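Local coordinates for EH1AB1 (Metagenome, PDB 6I8F), which probably hydrolyses carboxylic esters, as an alpha/beta-hydrolase enzyme recovered from the metagenome of Lake Arreo, at residues 117-122 and 311-316; 261-266 and 316-321; 275-280 and 290-295. All blocks are in the same frame, centred on the assembly; numbering follows the deposited sequence.

Interaction 1: 117-122 and 311-316; sequences CRRLAN and QGLKAN
Arg119 reaches from helix 114-124 across Leu313 and Asn316 of helix 310-327, its side chain running at about a right angle to both. With CG trans to the backbone N (chi1 -169°) and the chain extended to NE, CD is brought up to both Leu313 CD2 and Asn316 OD1. The guanidinium turns one face to Leu313, whose CB sits 3.9 Å above the plane, displaced toward the rim. Leu313 CD2 lies 3.7 Å from Arg119 CD. On Asn316 the amide plane is tilted 41° from the guanidinium, and OD1 meets the methylene CD of Arg119 at 3.6 Å without bonding to its nitrogens. Asn316 instead gives ND2 to the carbonyl of Phe303, while Arg119 NE forms a salt bridge with Asp317. From the next residue, Leu120 CD2 rests 3.4 Å from the backbone O of Asn316. The axes of segments 117-122 and 311-316 approach to 10.4 Å at a crossing angle of -42°. Replacing Arg119 by an alanine is likely to leave Asp317 without its guanidinium partner and to open a gap beside Leu313 CD2. Between helices 114-124 and 310-327, both packed against the central alpha/beta-hydrolase sheet, the arginine thus supplies apolar packing through its stem, its charge being met by Asp317 just beyond.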
loop_
_atom_site.group_PDB
_atom_site.type_symbol
_atom_site.label_atom_id
_atom_site.label_comp_id
_atom_site.label_asym_id
_atom_site.label_seq_id
_atom_site.Cartn_x
_atom_site.Cartn_y
_atom_site.Cartn_z
ATOM N N CYS A 117 -10.318 -15.262 -4.521
ATOM C CA CYS A 117 -9.673 -15.122 -5.819
ATOM C C CYS A 117 -10.581 -14.376 -6.801
ATOM O O CYS A 117 -10.091 -13.548 -7.566
ATOM C CB CYS A 117 -9.275 -16.463 -6.405
ATOM S SG CYS A 117 -7.809 -17.144 -5.587
ATOM N N ARG A 118 -11.884 -14.659 -6.743
ATOM C CA ARG A 118 -12.873 -13.976 -7.586
ATOM C C ARG A 118 -12.804 -12.470 -7.314
ATOM O O ARG A 118 -12.758 -11.664 -8.249
ATOM C CB ARG A 118 -14.287 -14.509 -7.331
ATOM C CG ARG A 118 -14.567 -15.861 -7.967
ATOM C CD ARG A 118 -15.819 -16.483 -7.370
ATOM N NE ARG A 118 -16.222 -17.716 -8.049
ATOM C CZ ARG A 118 -17.041 -17.780 -9.103
ATOM N NH1 ARG A 118 -17.631 -16.689 -9.575
ATOM N NH2 ARG A 118 -17.259 -18.952 -9.680
ATOM N N ARG A 119 -12.803 -12.111 -6.022
ATOM C CA ARG A 119 -12.815 -10.709 -5.622
ATOM C C ARG A 119 -11.500 -10.061 -6.058
ATOM O O ARG A 119 -11.513 -8.945 -6.561
ATOM C CB ARG A 119 -13.060 -10.545 -4.121
ATOM C CG ARG A 119 -13.341 -9.112 -3.701
ATOM C CD ARG A 119 -13.760 -8.973 -2.243
ATOM N NE ARG A 119 -13.998 -7.579 -1.901
ATOM C CZ ARG A 119 -15.197 -6.996 -1.849
ATOM N NH1 ARG A 119 -16.284 -7.724 -2.017
ATOM N NH2 ARG A 119 -15.298 -5.695 -1.589
ATOM N N LEU A 120 -10.374 -10.768 -5.892
ATOM C CA LEU A 120 -9.075 -10.195 -6.275
ATOM C C LEU A 120 -9.058 -9.898 -7.780
ATOM O O LEU A 120 -8.539 -8.876 -8.204
ATOM C CB LEU A 120 -7.940 -11.147 -5.889
ATOM C CG LEU A 120 -7.628 -11.258 -4.395
ATOM C CD1 LEU A 120 -6.533 -12.283 -4.156
ATOM C CD2 LEU A 120 -7.224 -9.916 -3.805
ATOM N N ALA A 121 -9.595 -10.822 -8.588
ATOM C CA ALA A 121 -9.624 -10.651 -10.049
ATOM C C ALA A 121 -10.427 -9.395 -10.411
ATOM O O ALA A 121 -9.921 -8.518 -11.113
ATOM C CB ALA A 121 -10.168 -11.883 -10.722
ATOM N N ASN A 122 -11.660 -9.308 -9.911
ATOM C CA ASN A 122 -12.576 -8.217 -10.245
ATOM C C ASN A 122 -11.984 -6.857 -9.836
ATOM O O ASN A 122 -12.044 -5.908 -10.603
ATOM C CB ASN A 122 -13.955 -8.433 -9.622
ATOM C CG ASN A 122 -14.757 -9.504 -10.327
ATOM O OD1 ASN A 122 -14.424 -9.899 -11.439
ATOM N ND2 ASN A 122 -15.824 -9.975 -9.702
ATOM N N GLN A 311 -12.991 -6.660 7.499
ATOM C CA GLN A 311 -11.636 -6.163 7.312
ATOM C C GLN A 311 -10.984 -6.984 6.191
ATOM O O GLN A 311 -10.170 -6.477 5.419
ATOM C CB GLN A 311 -10.838 -6.247 8.618
ATOM C CG GLN A 311 -11.148 -5.140 9.613
ATOM C CD GLN A 311 -10.716 -3.784 9.111
ATOM O OE1 GLN A 311 -9.536 -3.519 8.903
ATOM N NE2 GLN A 311 -11.684 -2.919 8.876
ATOM N N GLY A 312 -11.382 -8.261 6.103
ATOM C CA GLY A 312 -10.894 -9.167 5.086
ATOM C C GLY A 312 -11.219 -8.681 3.682
ATOM O O GLY A 312 -10.396 -8.792 2.776
ATOM N N LEU A 313 -12.423 -8.132 3.492
ATOM C CA LEU A 313 -12.815 -7.619 2.177
ATOM C C LEU A 313 -12.043 -6.327 1.861
ATOM O O LEU A 313 -11.649 -6.110 0.720
ATOM C CB LEU A 313 -14.323 -7.377 2.144
ATOM C CG LEU A 313 -15.187 -8.626 2.300
ATOM C CD1 LEU A 313 -16.657 -8.238 2.366
ATOM C CD2 LEU A 313 -14.950 -9.623 1.168
ATOM N N LYS A 314 -11.849 -5.477 2.872
ATOM C CA LYS A 314 -11.035 -4.276 2.720
ATOM C C LYS A 314 -9.608 -4.671 2.311
ATOM O O LYS A 314 -9.069 -4.062 1.404
ATOM C CB LYS A 314 -11.048 -3.449 4.006
ATOM C CG LYS A 314 -12.413 -2.886 4.380
ATOM C CD LYS A 314 -12.549 -1.394 4.159
ATOM C CE LYS A 314 -13.980 -0.961 3.902
ATOM N NZ LYS A 314 -14.866 -1.358 5.025
ATOM N N ALA A 315 -9.042 -5.711 2.957
ATOM C CA ALA A 315 -7.689 -6.200 2.672
ATOM C C ALA A 315 -7.600 -6.776 1.253
ATOM O O ALA A 315 -6.605 -6.516 0.549
ATOM C CB ALA A 315 -7.256 -7.221 3.685
ATOM N N ASN A 316 -8.607 -7.572 0.868
ATOM C CA ASN A 316 -8.770 -8.075 -0.506
ATOM C C ASN A 316 -8.646 -6.901 -1.485
ATOM O O ASN A 316 -7.812 -6.912 -2.400
ATOM C CB ASN A 316 -10.117 -8.775 -0.739
ATOM C CG ASN A 316 -10.306 -10.111 -0.037
ATOM O OD1 ASN A 316 -11.427 -10.639 -0.027
ATOM N ND2 ASN A 316 -9.249 -10.670 0.542
#

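Interaction 2: 261-266 and 316-321; sequences PAFVLT and NDEAAA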
loop_
_atom_site.group_PDB
_atom_site.type_symbol
_atom_site.label_atom_id
_atom_site.label_comp_id
_atom_site.label_asym_id
_atom_site.label_seq_id
_atom_site.Cartn_x
_atom_site.Cartn_y
_atom_site.Cartn_z
ATOM N N PRO A 261 8.970 -6.285 -7.050
ATOM C CA PRO A 261 8.151 -5.391 -6.226
ATOM C C PRO A 261 7.079 -6.197 -5.475
ATOM O O PRO A 261 6.614 -7.221 -5.959
ATOM C CB PRO A 261 7.535 -4.417 -7.239
ATOM C CG PRO A 261 8.494 -4.443 -8.413
ATOM C CD PRO A 261 9.050 -5.848 -8.450
ATOM N N ALA A 262 6.715 -5.723 -4.289
ATOM C CA ALA A 262 5.973 -6.518 -3.352
ATOM C C ALA A 262 4.877 -5.680 -2.698
ATOM O O ALA A 262 4.987 -4.463 -2.594
ATOM C CB ALA A 262 6.924 -7.065 -2.305
ATOM N N PHE A 263 3.812 -6.384 -2.302
ATOM C CA PHE A 263 2.829 -5.950 -1.349
ATOM C C PHE A 263 2.896 -6.939 -0.181
ATOM O O PHE A 263 2.729 -8.136 -0.401
ATOM C CB PHE A 263 1.446 -5.918 -2.001
ATOM C CG PHE A 263 0.302 -5.634 -1.065
ATOM C CD1 PHE A 263 -0.067 -4.334 -0.770
ATOM C CD2 PHE A 263 -0.419 -6.657 -0.490
ATOM C CE1 PHE A 263 -1.128 -4.066 0.079
ATOM C CE2 PHE A 263 -1.466 -6.393 0.379
ATOM C CZ PHE A 263 -1.830 -5.097 0.645
ATOM N N VAL A 264 3.156 -6.445 1.033
ATOM C CA VAL A 264 3.279 -7.297 2.226
ATOM C C VAL A 264 2.250 -6.815 3.256
ATOM O O VAL A 264 2.251 -5.645 3.653
ATOM C CB VAL A 264 4.711 -7.274 2.798
ATOM C CG1 VAL A 264 4.850 -8.230 3.967
ATOM C CG2 VAL A 264 5.767 -7.575 1.742
ATOM N N LEU A 265 1.351 -7.717 3.653
ATOM C CA LEU A 265 0.294 -7.401 4.575
ATOM C C LEU A 265 0.494 -8.224 5.853
ATOM O O LEU A 265 0.755 -9.432 5.766
ATOM C CB LEU A 265 -1.056 -7.705 3.918
ATOM C CG LEU A 265 -2.292 -7.385 4.762
ATOM C CD1 LEU A 265 -3.463 -6.997 3.878
ATOM C CD2 LEU A 265 -2.679 -8.562 5.644
ATOM N N THR A 266 0.379 -7.559 7.013
ATOM C CA THR A 266 0.318 -8.248 8.293
ATOM C C THR A 266 -1.009 -7.957 9.000
ATOM O O THR A 266 -1.628 -6.897 8.837
ATOM C CB THR A 266 1.507 -7.904 9.200
ATOM O OG1 THR A 266 1.515 -6.491 9.409
ATOM C CG2 THR A 266 2.829 -8.376 8.634
ATOM N N ASN A 316 -8.607 -7.572 0.868
ATOM C CA ASN A 316 -8.770 -8.075 -0.506
ATOM C C ASN A 316 -8.646 -6.901 -1.485
ATOM O O ASN A 316 -7.812 -6.912 -2.400
ATOM C CB ASN A 316 -10.117 -8.775 -0.739
ATOM C CG ASN A 316 -10.306 -10.111 -0.037
ATOM O OD1 ASN A 316 -11.427 -10.639 -0.027
ATOM N ND2 ASN A 316 -9.249 -10.670 0.542
ATOM N N ASP A 317 -9.490 -5.884 -1.275
ATOM C CA ASP A 317 -9.585 -4.735 -2.182
ATOM C C ASP A 317 -8.252 -3.968 -2.225
ATOM O O ASP A 317 -7.836 -3.508 -3.292
ATOM C CB ASP A 317 -10.767 -3.842 -1.791
ATOM C CG ASP A 317 -12.107 -4.543 -1.957
ATOM O OD1 ASP A 317 -12.122 -5.677 -2.507
ATOM O OD2 ASP A 317 -13.127 -3.982 -1.510
ATOM N N GLU A 318 -7.585 -3.809 -1.072
ATOM C CA GLU A 318 -6.302 -3.091 -1.035
ATOM C C GLU A 318 -5.213 -3.868 -1.801
ATOM O O GLU A 318 -4.464 -3.295 -2.581
ATOM C CB GLU A 318 -5.844 -2.816 0.397
ATOM C CG GLU A 318 -4.529 -2.078 0.430
ATOM C CD GLU A 318 -4.071 -1.540 1.772
ATOM O OE1 GLU A 318 -4.740 -1.798 2.804
ATOM O OE2 GLU A 318 -3.025 -0.880 1.771
ATOM N N ALA A 319 -5.102 -5.170 -1.554
ATOM C CA ALA A 319 -4.108 -6.003 -2.239
ATOM C C ALA A 319 -4.324 -5.930 -3.760
ATOM O O ALA A 319 -3.391 -5.677 -4.533
ATOM C CB ALA A 319 -4.205 -7.420 -1.735
ATOM N N ALA A 320 -5.578 -6.122 -4.169
ATOM C CA ALA A 320 -5.990 -6.064 -5.571
ATOM C C ALA A 320 -5.655 -4.687 -6.165
ATOM O O ALA A 320 -5.144 -4.594 -7.273
ATOM C CB ALA A 320 -7.470 -6.367 -5.679
ATOM N N ALA A 321 -5.968 -3.628 -5.413
ATOM C CA ALA A 321 -5.809 -2.263 -5.870
ATOM C C ALA A 321 -4.332 -1.967 -6.136
ATOM O O ALA A 321 -4.000 -1.385 -7.142
ATOM C CB ALA A 321 -6.359 -1.314 -4.834
#
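Phe263 of strand 262-267 lays a face of its ring against Ala319 of helix 310-327 in a CH-pi contact. Ala319 CA stands 4.0 Å from the centroid of the Phe263 ring, 22° off the ring normal and offset toward the rim. The bond from CA to CB of Phe263 points toward the helix, and a first torsion that turns CG away from the backbone N (chi1 173°) sets the ring against Ala319 CA. Apolar contact follows on the same two residues, with Phe263 CE2 at 3.6 Å from Ala319 CB. The small alanine lets the helix backbone come close to the ring. A second apolar touch comes from Glu318, whose CG meets Phe263 CE1 obliquely at 4.0 Å. The Glu318 chain is extended and crosses Phe263 at about a right angle, with carboxylate and ring planes 64° apart. Its polar end is satisfied beyond the aromatic ring: OE1 is hydrogen-bonded to Tyr295 OH, and OE2 to Thr291 OG1 of the second subunit. Phe263 also touches Phe198 and Ile202 of strand 198-202 and Thr291 and Val293 of strand 290-296, so the contact seats helix 310-327 on one face of the central alpha/beta-hydrolase sheet, beside the subunit interface.

Interaction 3: 275-280 and 290-295; sequences EGRAYA and TTYVNY
Arg277 NH2, at the end of a side chain whose stem lies over the ring of Tyr292, is gripped by two carboxylates of the second subunit through salt bridges to Glu285 OE2 and Asp281 OD1. Its sister nitrogen NH1 bonds to a diethylene glycol molecule, probably from the crystallisation liquor. The stem makes the contact with the strand: Arg277 CG stands over a face of the Tyr292 ring, 4.1 Å from its centroid and 29° off the normal, in a CH-pi contact. Fully stretched from the backbone N through CG (chi1 -170°) to NE, the arginine crosses the tyrosine at about a right angle before reaching the interface. Arg277 CD passes 3.7 Å from Tyr292 OH, which itself is hydrogen-bonded to Thr266 OG1 on the adjoining strand. One helical turn on, Ala280 CB packs obliquely on the ring, 3.8 Å from Tyr292 CD1, and lies 4.2 Å from the methyl CG2 of Thr290. Segment 275-280 runs nearly antiparallel to 290-295, at 159°, within helix 273-285, the crossover helix of the beta-alpha-beta unit that begins with strand 262-267. The methylenes of Arg277 thus serve the buried helix-sheet core while its charge, probably neutralised by the two acids, helps to join the subunits along an edge where strand 290-296 pairs antiparallel with a strand of the other chain.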
loop_
_atom_site.group_PDB
_atom_site.type_symbol
_atom_site.label_atom_id
_atom_site.label_comp_id
_atom_site.label_asym_id
_atom_site.label_seq_id
_atom_site.Cartn_x
_atom_site.Cartn_y
_atom_site.Cartn_z
ATOM N N GLU A 275 7.581 -11.248 11.617
ATOM C CA GLU A 275 8.446 -11.774 10.569
ATOM C C GLU A 275 7.920 -11.338 9.186
ATOM O O GLU A 275 8.692 -11.251 8.224
ATOM C CB GLU A 275 8.607 -13.283 10.746
ATOM C CG GLU A 275 7.421 -14.117 10.300
ATOM C CD GLU A 275 7.430 -15.519 10.898
ATOM O OE1 GLU A 275 7.504 -15.618 12.137
ATOM O OE2 GLU A 275 7.373 -16.500 10.132
ATOM N N GLY A 276 6.613 -11.057 9.083
ATOM C CA GLY A 276 6.062 -10.465 7.862
ATOM C C GLY A 276 6.619 -9.069 7.643
ATOM O O GLY A 276 7.137 -8.733 6.563
ATOM N N ARG A 277 6.552 -8.261 8.700
ATOM C CA ARG A 277 7.047 -6.900 8.646
ATOM C C ARG A 277 8.558 -6.911 8.381
ATOM O O ARG A 277 9.060 -6.150 7.536
ATOM C CB ARG A 277 6.724 -6.147 9.938
ATOM C CG ARG A 277 7.017 -4.661 9.836
ATOM C CD ARG A 277 6.616 -3.920 11.090
ATOM N NE ARG A 277 6.902 -2.506 10.928
ATOM C CZ ARG A 277 6.913 -1.623 11.911
ATOM N NH1 ARG A 277 6.588 -2.001 13.141
ATOM N NH2 ARG A 277 7.281 -0.377 11.656
ATOM N N ALA A 278 9.274 -7.794 9.084
ATOM C CA ALA A 278 10.717 -7.967 8.885
ATOM C C ALA A 278 11.033 -8.202 7.405
ATOM O O ALA A 278 12.002 -7.653 6.887
ATOM C CB ALA A 278 11.230 -9.103 9.740
ATOM N N TYR A 279 10.226 -9.035 6.735
ATOM C CA TYR A 279 10.430 -9.352 5.305
ATOM C C TYR A 279 10.295 -8.081 4.443
ATOM O O TYR A 279 11.131 -7.809 3.550
ATOM C CB TYR A 279 9.484 -10.471 4.863
ATOM C CG TYR A 279 9.981 -11.209 3.646
ATOM C CD1 TYR A 279 10.934 -12.208 3.759
ATOM C CD2 TYR A 279 9.542 -10.873 2.379
ATOM C CE1 TYR A 279 11.413 -12.882 2.646
ATOM C CE2 TYR A 279 10.017 -11.524 1.250
ATOM C CZ TYR A 279 10.949 -12.540 1.385
ATOM O OH TYR A 279 11.431 -13.179 0.279
ATOM N N ALA A 280 9.265 -7.284 4.719
ATOM C CA ALA A 280 9.056 -6.002 4.030
ATOM C C ALA A 280 10.240 -5.062 4.287
ATOM O O ALA A 280 10.713 -4.387 3.381
ATOM C CB ALA A 280 7.753 -5.380 4.475
ATOM N N THR A 290 8.317 -1.570 -2.381
ATOM C CA THR A 290 7.638 -2.387 -1.417
ATOM C C THR A 290 6.510 -1.574 -0.794
ATOM O O THR A 290 6.749 -0.488 -0.292
ATOM C CB THR A 290 8.596 -2.884 -0.328
ATOM O OG1 THR A 290 9.737 -3.445 -0.975
ATOM C CG2 THR A 290 7.956 -3.893 0.604
ATOM N N THR A 291 5.304 -2.133 -0.821
ATOM C CA THR A 291 4.178 -1.594 -0.105
ATOM C C THR A 291 3.882 -2.495 1.097
ATOM O O THR A 291 3.588 -3.670 0.912
ATOM C CB THR A 291 2.950 -1.521 -1.015
ATOM O OG1 THR A 291 3.292 -0.790 -2.194
ATOM C CG2 THR A 291 1.757 -0.896 -0.329
ATOM N N TYR A 292 3.966 -1.942 2.308
ATOM C CA TYR A 292 3.709 -2.673 3.538
ATOM C C TYR A 292 2.447 -2.114 4.199
ATOM O O TYR A 292 2.280 -0.904 4.283
ATOM C CB TYR A 292 4.877 -2.567 4.525
ATOM C CG TYR A 292 4.510 -3.110 5.881
ATOM C CD1 TYR A 292 4.442 -4.478 6.099
ATOM C CD2 TYR A 292 4.126 -2.270 6.911
ATOM C CE1 TYR A 292 4.058 -4.996 7.326
ATOM C CE2 TYR A 292 3.727 -2.770 8.141
ATOM C CZ TYR A 292 3.686 -4.139 8.349
ATOM O OH TYR A 292 3.302 -4.639 9.562
ATOM N N VAL A 293 1.576 -3.002 4.680
ATOM C CA VAL A 293 0.394 -2.564 5.423
ATOM C C VAL A 293 0.146 -3.519 6.590
ATOM O O VAL A 293 0.274 -4.733 6.439
ATOM C CB VAL A 293 -0.859 -2.447 4.533
ATOM C CG1 VAL A 293 -1.193 -3.744 3.817
ATOM C CG2 VAL A 293 -2.054 -1.957 5.342
ATOM N N ASN A 294 -0.231 -2.926 7.733
ATOM C CA ASN A 294 -0.651 -3.640 8.906
ATOM C C ASN A 294 -2.132 -3.346 9.142
ATOM O O ASN A 294 -2.542 -2.179 9.132
ATOM C CB ASN A 294 0.182 -3.290 10.143
ATOM C CG ASN A 294 -0.236 -4.095 11.358
ATOM O OD1 ASN A 294 -0.703 -3.537 12.346
ATOM N ND2 ASN A 294 -0.126 -5.405 11.279
ATOM N N TYR A 295 -2.915 -4.419 9.331
ATOM C CA TYR A 295 -4.342 -4.337 9.667
ATOM C C TYR A 295 -4.484 -4.591 11.169
ATOM O O TYR A 295 -4.520 -5.739 11.597
ATOM C CB TYR A 295 -5.178 -5.317 8.830
ATOM C CG TYR A 295 -5.592 -4.775 7.483
ATOM C CD1 TYR A 295 -4.648 -4.497 6.507
ATOM C CD2 TYR A 295 -6.919 -4.499 7.186
ATOM C CE1 TYR A 295 -5.008 -3.960 5.277
ATOM C CE2 TYR A 295 -7.297 -3.972 5.957
ATOM C CZ TYR A 295 -6.333 -3.699 4.999
ATOM O OH TYR A 295 -6.671 -3.158 3.796
#

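In the fold
Interactions 1 and 2 have centres about 10 Å apart and share Asn316 on helix 310-327, which meets helix 114-124 in one and the sheet in the other; Arg119 NE lies 2.7 Å from Asp317 OD1 between them. Interaction 3 is about 10 Å from interaction 2 by centres, with Glu318 OE1 2.6 Å from Tyr295 OH. Interactions 1 and 3, centres about 18 Å apart, touch where Gln311 and Ala315 meet Tyr295. Strands 262-267 and 290-296 are sheet neighbours, followed along the chain by Asp270 and His300, which with Ser175 probably form the catalytic triad. Leu120 of interaction 1 lies near, without touching, the presumed nucleophile elbow. All three contacts also border the second subunit.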